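Local coordinates for glucose-6-phosphate isomerase (Plasmodium falciparum, PDB 3QKI), which probably interconverts alpha-D-glucose 6-phosphate and beta-D-fructose 6-phosphate, the isomerase step of glycolysis and gluconeogenesis, at residues A37-K42 / R72-T77; N206-N211 / I455-E460; Y413-V418 / L544-F549. All blocks are in the same frame, centred on the assembly; numbering follows the deposited sequence.

Contact 1 of 3, residues A37-K42 / R72-T77; sequences AEEKTK and RYSEKT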
# COMPACT_ATOMS: atom_id res chain seq x y z
N ALA A 37 1.06 -32.35 6.57
CA ALA A 37 2.04 -32.70 7.61
C ALA A 37 3.26 -33.41 6.98
O ALA A 37 4.38 -33.13 7.38
CB ALA A 37 1.40 -33.58 8.68
N GLU A 38 3.05 -34.26 5.97
CA GLU A 38 4.16 -34.87 5.24
C GLU A 38 4.84 -33.84 4.29
O GLU A 38 6.07 -33.85 4.17
CB GLU A 38 3.71 -36.09 4.46
CG GLU A 38 4.88 -36.94 3.97
CD GLU A 38 4.45 -38.36 3.69
OE1 GLU A 38 4.42 -38.73 2.49
OE2 GLU A 38 4.11 -39.10 4.64
N GLU A 39 4.05 -32.95 3.65
CA GLU A 39 4.57 -31.90 2.76
C GLU A 39 5.55 -30.98 3.49
O GLU A 39 6.54 -30.53 2.89
CB GLU A 39 3.43 -31.10 2.10
CG GLU A 39 2.64 -31.90 1.07
CD GLU A 39 3.36 -32.36 -0.19
OE1 GLU A 39 2.72 -33.04 -1.02
OE2 GLU A 39 4.56 -32.02 -0.36
N LYS A 40 5.33 -30.76 4.79
CA LYS A 40 6.18 -29.92 5.64
C LYS A 40 7.60 -30.48 5.80
O LYS A 40 8.52 -29.72 6.11
CB LYS A 40 5.52 -29.71 7.02
CG LYS A 40 4.33 -28.78 6.92
CD LYS A 40 3.70 -28.42 8.24
CE LYS A 40 2.28 -27.94 8.00
NZ LYS A 40 1.71 -27.30 9.22
N THR A 41 7.79 -31.79 5.55
CA THR A 41 9.09 -32.48 5.65
C THR A 41 9.81 -32.53 4.30
O THR A 41 10.88 -33.09 4.21
CB THR A 41 8.93 -33.91 6.23
OG1 THR A 41 8.35 -34.77 5.24
CG2 THR A 41 8.11 -33.94 7.51
N LYS A 42 9.20 -31.96 3.25
CA LYS A 42 9.74 -31.97 1.89
C LYS A 42 10.23 -30.60 1.44
O LYS A 42 9.64 -29.57 1.80
CB LYS A 42 8.72 -32.56 0.91
CG LYS A 42 8.38 -34.03 1.23
CD LYS A 42 7.53 -34.74 0.18
CE LYS A 42 8.26 -35.06 -1.12
NZ LYS A 42 9.46 -35.91 -0.92
N ARG A 72 4.14 -25.79 -1.87
CA ARG A 72 4.48 -26.97 -1.07
C ARG A 72 3.54 -28.17 -1.20
O ARG A 72 2.96 -28.65 -0.23
CB ARG A 72 4.77 -26.56 0.40
CG ARG A 72 5.84 -25.48 0.52
CD ARG A 72 6.34 -25.35 1.94
NE ARG A 72 7.18 -26.50 2.29
CZ ARG A 72 7.66 -26.76 3.50
NH1 ARG A 72 7.38 -25.95 4.51
NH2 ARG A 72 8.43 -27.82 3.71
N TYR A 73 3.41 -28.67 -2.42
CA TYR A 73 2.62 -29.85 -2.71
C TYR A 73 3.18 -30.66 -3.85
O TYR A 73 3.74 -30.11 -4.80
CB TYR A 73 1.10 -29.55 -2.95
CG TYR A 73 0.74 -28.34 -3.81
CD1 TYR A 73 -0.15 -27.38 -3.34
CD2 TYR A 73 1.15 -28.25 -5.14
CE1 TYR A 73 -0.53 -26.29 -4.12
CE2 TYR A 73 0.79 -27.17 -5.93
CZ TYR A 73 -0.07 -26.20 -5.42
OH TYR A 73 -0.44 -25.14 -6.19
N SER A 74 2.98 -31.97 -3.76
CA SER A 74 3.30 -32.90 -4.84
C SER A 74 2.08 -32.85 -5.78
O SER A 74 1.05 -32.26 -5.43
CB SER A 74 3.45 -34.30 -4.27
OG SER A 74 2.20 -34.78 -3.79
N GLU A 75 2.16 -33.49 -6.96
CA GLU A 75 1.01 -33.56 -7.86
C GLU A 75 -0.15 -34.31 -7.18
O GLU A 75 -1.32 -33.98 -7.39
CB GLU A 75 1.36 -34.25 -9.17
CG GLU A 75 2.35 -33.48 -10.01
CD GLU A 75 3.18 -34.36 -10.92
OE1 GLU A 75 4.28 -34.80 -10.49
OE2 GLU A 75 2.71 -34.63 -12.05
N LYS A 76 0.18 -35.29 -6.33
CA LYS A 76 -0.79 -36.08 -5.55
C LYS A 76 -1.56 -35.21 -4.57
O LYS A 76 -2.77 -35.38 -4.41
CB LYS A 76 -0.06 -37.18 -4.77
CG LYS A 76 -0.71 -38.54 -4.88
CD LYS A 76 -0.09 -39.30 -6.05
CE LYS A 76 0.23 -40.73 -5.69
NZ LYS A 76 1.24 -41.32 -6.60
N THR A 77 -0.86 -34.28 -3.87
CA THR A 77 -1.52 -33.36 -2.92
C THR A 77 -2.41 -32.35 -3.66
O THR A 77 -3.50 -32.02 -3.19
CB THR A 77 -0.52 -32.75 -1.94
OG1 THR A 77 0.14 -33.81 -1.25
CG2 THR A 77 -1.20 -31.82 -0.91
O HOH W 1 9.23 -26.89 6.59
O HOH W 2 8.15 -28.10 0.22
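The N-cap of helix 75-87 meets the region at the end of helix 27-39 here, and Glu39 is the residue that reaches across. Its carboxylate oxygen OE1 accepts from Thr77 OG1 at 2.7 Å. OE1 receives this bond on its anti lone pair, the one turned away from OE2. The backbone N of Ser74 reaches the same OE1 at 3.0 Å, but from above the carboxylate plane, 44° out of it. Ser74 OG adds a weak third bond to OE1. Two firm bonds from different directions should hold the carboxylate against rotation. CB and CG of Glu39 pass Arg72 O, and the bend at chi2 (-65°) then turns the carboxylate toward Ser74 N and Thr77 OG1, with Glu39 CD 3.6 Å from Tyr73 CA. Ser74 also caps its own helix: its OG accepts from Thr77 N at 3.1 Å. The helix N terminus probably stabilises the negative charge of Glu39.

Arg72 reaches back the other way. Its NH2 donates to Lys42 O at 2.9 Å, close to the guanidinium plane and with an N-H...O angle of 161°. A second bond, from NH2 to Lys40 O, is weak. Two waters lie at the guanidinium edge: one bridges NH1 to Lys40 O, the other NE to Lys42 O. The group thus grips the type I turn Glu39 to Lys42.

Glu39 OE2 bonds to Tyr47 OH of helix 44-47, so both carboxylate oxygens have partners. Helix 356-371 lines another part of the contact: Tyr366 touches Glu39 and Thr77, its OH bonds to Arg72 O, and Phe371 packs on Arg72. Strand 64-70 of the mixed sheet ends just before Arg72.

Contact 2 of 3, residues N206-N211 / I455-E460; sequences NNFNNN and IKFDKE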
# COMPACT_ATOMS: atom_id res chain seq x y z
N ASN A 206 13.82 3.60 -26.20
CA ASN A 206 14.18 4.96 -25.86
C ASN A 206 13.28 6.03 -26.49
O ASN A 206 13.78 7.00 -27.06
CB ASN A 206 15.71 5.20 -26.19
CG ASN A 206 16.64 4.12 -25.67
OD1 ASN A 206 16.28 3.32 -24.80
ND2 ASN A 206 17.87 4.09 -26.15
N ASN A 207 11.95 5.86 -26.33
CA ASN A 207 10.98 6.80 -26.88
C ASN A 207 10.85 8.09 -26.07
O ASN A 207 9.75 8.52 -25.75
CB ASN A 207 9.64 6.10 -27.12
CG ASN A 207 9.77 4.84 -27.93
OD1 ASN A 207 9.75 3.72 -27.39
ND2 ASN A 207 9.97 4.97 -29.22
N PHE A 208 11.99 8.74 -25.78
CA PHE A 208 12.02 9.96 -24.97
C PHE A 208 11.36 11.18 -25.59
O PHE A 208 11.04 12.12 -24.86
CB PHE A 208 13.47 10.29 -24.53
CG PHE A 208 14.09 9.25 -23.64
CD1 PHE A 208 13.72 9.15 -22.31
CD2 PHE A 208 15.06 8.38 -24.13
CE1 PHE A 208 14.29 8.19 -21.48
CE2 PHE A 208 15.65 7.43 -23.29
CZ PHE A 208 15.25 7.34 -21.98
N ASN A 209 11.12 11.17 -26.91
CA ASN A 209 10.46 12.28 -27.58
C ASN A 209 8.93 12.13 -27.61
O ASN A 209 8.25 12.95 -28.25
CB ASN A 209 11.03 12.50 -28.98
CG ASN A 209 12.38 13.18 -28.99
OD1 ASN A 209 12.76 13.93 -28.06
ND2 ASN A 209 13.13 12.94 -30.06
N ASN A 210 8.38 11.12 -26.91
CA ASN A 210 6.93 10.92 -26.81
C ASN A 210 6.28 12.17 -26.27
O ASN A 210 6.82 12.81 -25.35
CB ASN A 210 6.58 9.74 -25.89
CG ASN A 210 6.66 8.38 -26.55
OD1 ASN A 210 7.01 8.23 -27.72
ND2 ASN A 210 6.31 7.36 -25.80
N ASN A 211 5.15 12.54 -26.86
CA ASN A 211 4.40 13.73 -26.48
C ASN A 211 3.23 13.34 -25.57
O ASN A 211 2.48 12.42 -25.90
CB ASN A 211 3.90 14.45 -27.74
CG ASN A 211 3.48 15.86 -27.45
OD1 ASN A 211 2.45 16.11 -26.81
ND2 ASN A 211 4.28 16.82 -27.88
N ILE A 455 13.64 0.68 -22.68
CA ILE A 455 14.89 1.42 -22.63
C ILE A 455 16.02 0.44 -22.78
O ILE A 455 16.05 -0.59 -22.10
CB ILE A 455 15.04 2.29 -21.34
CG1 ILE A 455 13.96 3.39 -21.26
CG2 ILE A 455 16.46 2.89 -21.28
CD1 ILE A 455 13.94 4.16 -19.97
N LYS A 456 17.00 0.81 -23.61
CA LYS A 456 18.22 0.04 -23.83
C LYS A 456 19.29 0.92 -24.43
O LYS A 456 19.08 1.54 -25.48
CB LYS A 456 17.95 -1.18 -24.72
CG LYS A 456 19.16 -2.06 -24.97
CD LYS A 456 18.77 -3.51 -25.30
CE LYS A 456 18.13 -3.70 -26.66
NZ LYS A 456 16.64 -3.58 -26.61
N PHE A 457 20.44 0.97 -23.75
CA PHE A 457 21.61 1.69 -24.23
C PHE A 457 22.68 0.68 -24.62
O PHE A 457 22.83 -0.35 -23.93
CB PHE A 457 22.09 2.72 -23.21
CG PHE A 457 21.02 3.71 -22.81
CD1 PHE A 457 20.42 3.64 -21.55
CD2 PHE A 457 20.57 4.68 -23.71
CE1 PHE A 457 19.42 4.54 -21.19
CE2 PHE A 457 19.56 5.58 -23.34
CZ PHE A 457 18.99 5.50 -22.09
N ASP A 458 23.39 0.97 -25.74
CA ASP A 458 24.40 0.09 -26.34
C ASP A 458 25.39 -0.58 -25.39
O ASP A 458 25.56 -1.79 -25.48
CB ASP A 458 25.13 0.77 -27.52
CG ASP A 458 24.28 1.06 -28.74
OD1 ASP A 458 23.30 0.30 -28.98
OD2 ASP A 458 24.60 2.02 -29.46
N LYS A 459 26.00 0.18 -24.48
CA LYS A 459 26.99 -0.30 -23.53
C LYS A 459 26.45 -1.11 -22.35
O LYS A 459 27.23 -1.77 -21.67
CB LYS A 459 27.85 0.88 -23.02
N GLU A 460 25.13 -1.06 -22.11
CA GLU A 460 24.53 -1.79 -20.99
C GLU A 460 24.52 -3.28 -21.20
O GLU A 460 24.33 -3.74 -22.32
CB GLU A 460 23.09 -1.29 -20.72
CG GLU A 460 23.03 0.17 -20.30
CD GLU A 460 23.60 0.49 -18.93
OE1 GLU A 460 23.71 -0.42 -18.08
OE2 GLU A 460 23.90 1.68 -18.71
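Two surface loops meet at the subunit interface, where the side-chain amide of Asn206 pairs with the backbone of Lys456. Its OD1 accepts from Lys456 N at 2.9 Å, in the carbonyl plane and on a lone pair. Its ND2 donates to Lys456 O, also at 2.9 Å. This second bond leaves near the amide plane of Asn206, yet meets Lys456 O from above the peptide carbonyl plane, 45° out of it. One side chain thus satisfies both the N-H and the C=O of a single residue, much as a neighbouring strand would. With CG anti to the carbonyl carbon (chi1 -48°), the Asn206 amide comes beside the Lys456 backbone, where OD1 passes 3.2 Å from Ile455 CA.

The segments lie in irregular connections, one between helix 179-197 and strand 219-223, the other between strand 443-448 and helix 464-481. One loop belongs with the five-stranded parallel sheet, the other with the mixed sheet, so the contact joins the two sheet regions.

Aromatic packing lies beside the amide. Phe457 CE2 is 3.6 Å from Asn206 ND2, with ring and amide planes 31° apart. Phe208 approaches Phe457 from the opposite direction, Phe208 CE2 to Phe457 CZ, 4.0 Å. Phe208 CZ touches Ile455 CD1 at the same distance. Phe208 meets Phe453 edge-to-face. The second subunit covers this cluster: its Leu270 packs on Phe208, its Val231 on Ile455 and its Lys266 on Phe457.

Contact 3 of 3, residues Y413-V418 / L544-F549; sequences YNTCQV and LNINSF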
# COMPACT_ATOMS: atom_id res chain seq x y z
N TYR A 413 -12.30 -21.23 11.84
CA TYR A 413 -11.18 -21.50 10.95
C TYR A 413 -10.79 -20.22 10.18
O TYR A 413 -11.50 -19.21 10.23
CB TYR A 413 -11.47 -22.68 10.00
CG TYR A 413 -12.75 -22.57 9.20
CD1 TYR A 413 -12.82 -21.79 8.05
CD2 TYR A 413 -13.88 -23.31 9.55
CE1 TYR A 413 -13.99 -21.71 7.29
CE2 TYR A 413 -15.05 -23.27 8.78
CZ TYR A 413 -15.11 -22.44 7.67
OH TYR A 413 -16.24 -22.40 6.91
N ASN A 414 -9.64 -20.27 9.50
CA ASN A 414 -9.11 -19.15 8.75
C ASN A 414 -9.99 -18.75 7.58
O ASN A 414 -10.45 -19.61 6.83
CB ASN A 414 -7.70 -19.46 8.23
CG ASN A 414 -6.65 -19.53 9.31
OD1 ASN A 414 -6.88 -19.19 10.47
ND2 ASN A 414 -5.46 -19.97 8.94
N THR A 415 -10.22 -17.44 7.43
CA THR A 415 -10.89 -16.92 6.25
C THR A 415 -9.86 -16.15 5.45
O THR A 415 -8.71 -16.62 5.36
CB THR A 415 -12.29 -16.35 6.51
OG1 THR A 415 -12.20 -15.22 7.39
CG2 THR A 415 -13.25 -17.43 7.07
N CYS A 416 -10.22 -14.99 4.86
CA CYS A 416 -9.27 -14.27 4.00
C CYS A 416 -7.99 -13.86 4.69
O CYS A 416 -8.01 -13.37 5.82
CB CYS A 416 -9.92 -13.08 3.32
SG CYS A 416 -8.95 -12.42 1.96
N GLN A 417 -6.88 -14.02 3.96
CA GLN A 417 -5.56 -13.57 4.39
C GLN A 417 -5.51 -12.03 4.37
O GLN A 417 -6.35 -11.38 3.75
CB GLN A 417 -4.48 -14.09 3.42
CG GLN A 417 -4.29 -15.60 3.42
CD GLN A 417 -4.97 -16.21 2.22
OE1 GLN A 417 -6.12 -15.91 1.92
NE2 GLN A 417 -4.26 -17.09 1.51
N VAL A 418 -4.48 -11.46 5.01
CA VAL A 418 -4.20 -10.03 4.91
C VAL A 418 -3.43 -9.89 3.58
O VAL A 418 -2.43 -10.58 3.38
CB VAL A 418 -3.36 -9.50 6.09
CG1 VAL A 418 -2.80 -8.13 5.76
CG2 VAL A 418 -4.18 -9.45 7.37
N LEU A 544 -14.08 -21.80 1.22
CA LEU A 544 -14.17 -21.40 2.64
C LEU A 544 -15.56 -21.58 3.22
O LEU A 544 -15.74 -21.45 4.43
CB LEU A 544 -13.74 -19.94 2.81
CG LEU A 544 -12.25 -19.66 2.61
CD1 LEU A 544 -12.00 -18.19 2.52
CD2 LEU A 544 -11.40 -20.31 3.71
N ASN A 545 -16.55 -21.81 2.33
CA ASN A 545 -17.97 -21.92 2.63
C ASN A 545 -18.49 -20.65 3.32
O ASN A 545 -19.21 -20.72 4.31
CB ASN A 545 -18.30 -23.19 3.44
CG ASN A 545 -19.75 -23.53 3.43
OD1 ASN A 545 -20.45 -23.34 2.44
ND2 ASN A 545 -20.25 -24.00 4.56
N ILE A 546 -18.10 -19.48 2.81
CA ILE A 546 -18.56 -18.20 3.35
C ILE A 546 -19.29 -17.43 2.24
O ILE A 546 -19.25 -17.83 1.07
CB ILE A 546 -17.42 -17.37 3.99
CG1 ILE A 546 -16.32 -17.04 2.94
CG2 ILE A 546 -16.90 -18.00 5.32
CD1 ILE A 546 -15.18 -16.22 3.48
N ASN A 547 -19.96 -16.35 2.60
CA ASN A 547 -20.66 -15.53 1.62
C ASN A 547 -19.69 -14.39 1.19
O ASN A 547 -19.44 -13.48 1.96
CB ASN A 547 -21.98 -14.99 2.17
CG ASN A 547 -22.76 -14.16 1.17
OD1 ASN A 547 -22.49 -14.16 -0.03
ND2 ASN A 547 -23.77 -13.45 1.63
N SER A 548 -19.15 -14.48 -0.03
CA SER A 548 -18.19 -13.51 -0.58
C SER A 548 -18.85 -12.20 -0.99
O SER A 548 -18.17 -11.26 -1.37
CB SER A 548 -17.55 -14.08 -1.85
OG SER A 548 -16.71 -15.18 -1.61
N PHE A 549 -20.18 -12.17 -0.99
CA PHE A 549 -20.96 -11.14 -1.60
C PHE A 549 -21.61 -10.08 -0.75
O PHE A 549 -22.11 -9.11 -1.29
CB PHE A 549 -21.94 -11.80 -2.61
CG PHE A 549 -21.22 -12.82 -3.46
CD1 PHE A 549 -21.49 -14.18 -3.32
CD2 PHE A 549 -20.24 -12.43 -4.37
CE1 PHE A 549 -20.83 -15.12 -4.11
CE2 PHE A 549 -19.55 -13.38 -5.14
CZ PHE A 549 -19.87 -14.72 -5.02
O HOH W 3 -18.24 -24.35 7.01
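Tyr413 reaches from its loop to the Leu544 carbonyl, at the C-terminal end of helix 523-543. CB points toward segment 544-549, and CG sits between the backbone N and the carbonyl carbon (chi1 53°), which carries the ring to Leu544, so that its OH end reaches the carbonyl. Further on, CE1 and CZ both come 3.4 Å from Leu544 O. That oxygen lies at the ring edge, near its plane. At the tip, OH donates to Leu544 O at 2.7 Å, tilted 25° from the carbonyl plane. OH also accepts from a water at 2.8 Å, and the water in turn accepts from Asn545 ND2. The hydroxyl thus has a direct and a water-mediated hold on consecutive residues. They form the end of a Schellman motif, in which Asn545 takes positive phi and closes the helix.

Beyond the ring, methyl groups of Leu544 and Ile546 do most of the touching. Leu544 CD2 lies 3.3 Å from Asn414 O, a methyl beside a carbonyl, and Leu544 CD1 rests 4.1 Å from Thr415 CA. Ile546 continues the row. Its CG2 meets Thr415 CG2 at 4.1 Å, the two side chains crossing at a slant, while its CD1 lies near Thr415 CB. The hydroxyl of Thr415 bonds to Lys402 O.

Helix 356-371 flanks the contact through Phe365 and His369, which touch Leu544; His369 also bonds to Asn414 O and meets the Tyr413 ring. Asn400 of helix 388-400 packs on Cys416 and Ile546. The Cys416 side chain is about 8 Å from that of Glu398, which binds beta-D-fructose 6-phosphate in another structure of this protein; none is bound here. Past Cys416 the chain enters strand 418-420, an outermost strand of the mixed sheet within this chain.

From the N terminus, contact 1 comes first. It closes a loop of 29 residues, which holds helices 44-47 and 51-57 and strands 58-61 and 64-70, and joins helix 27-39 to the start of helix 75-87. It closes before either of the others opens. Contact 2 closes a loop of 243 residues and contact 3 one of 125. These two cross: segment 413-418 falls between the halves of contact 2, and 544-549 comes after both. Contact 2 links the two sheet regions. Contact 3 joins the approach to strand 418-420 to the end of helix 523-543. The centres of contacts 2 and 3 lie about 46 Å apart, on opposite sides of the chain's centre, yet both touch the second subunit.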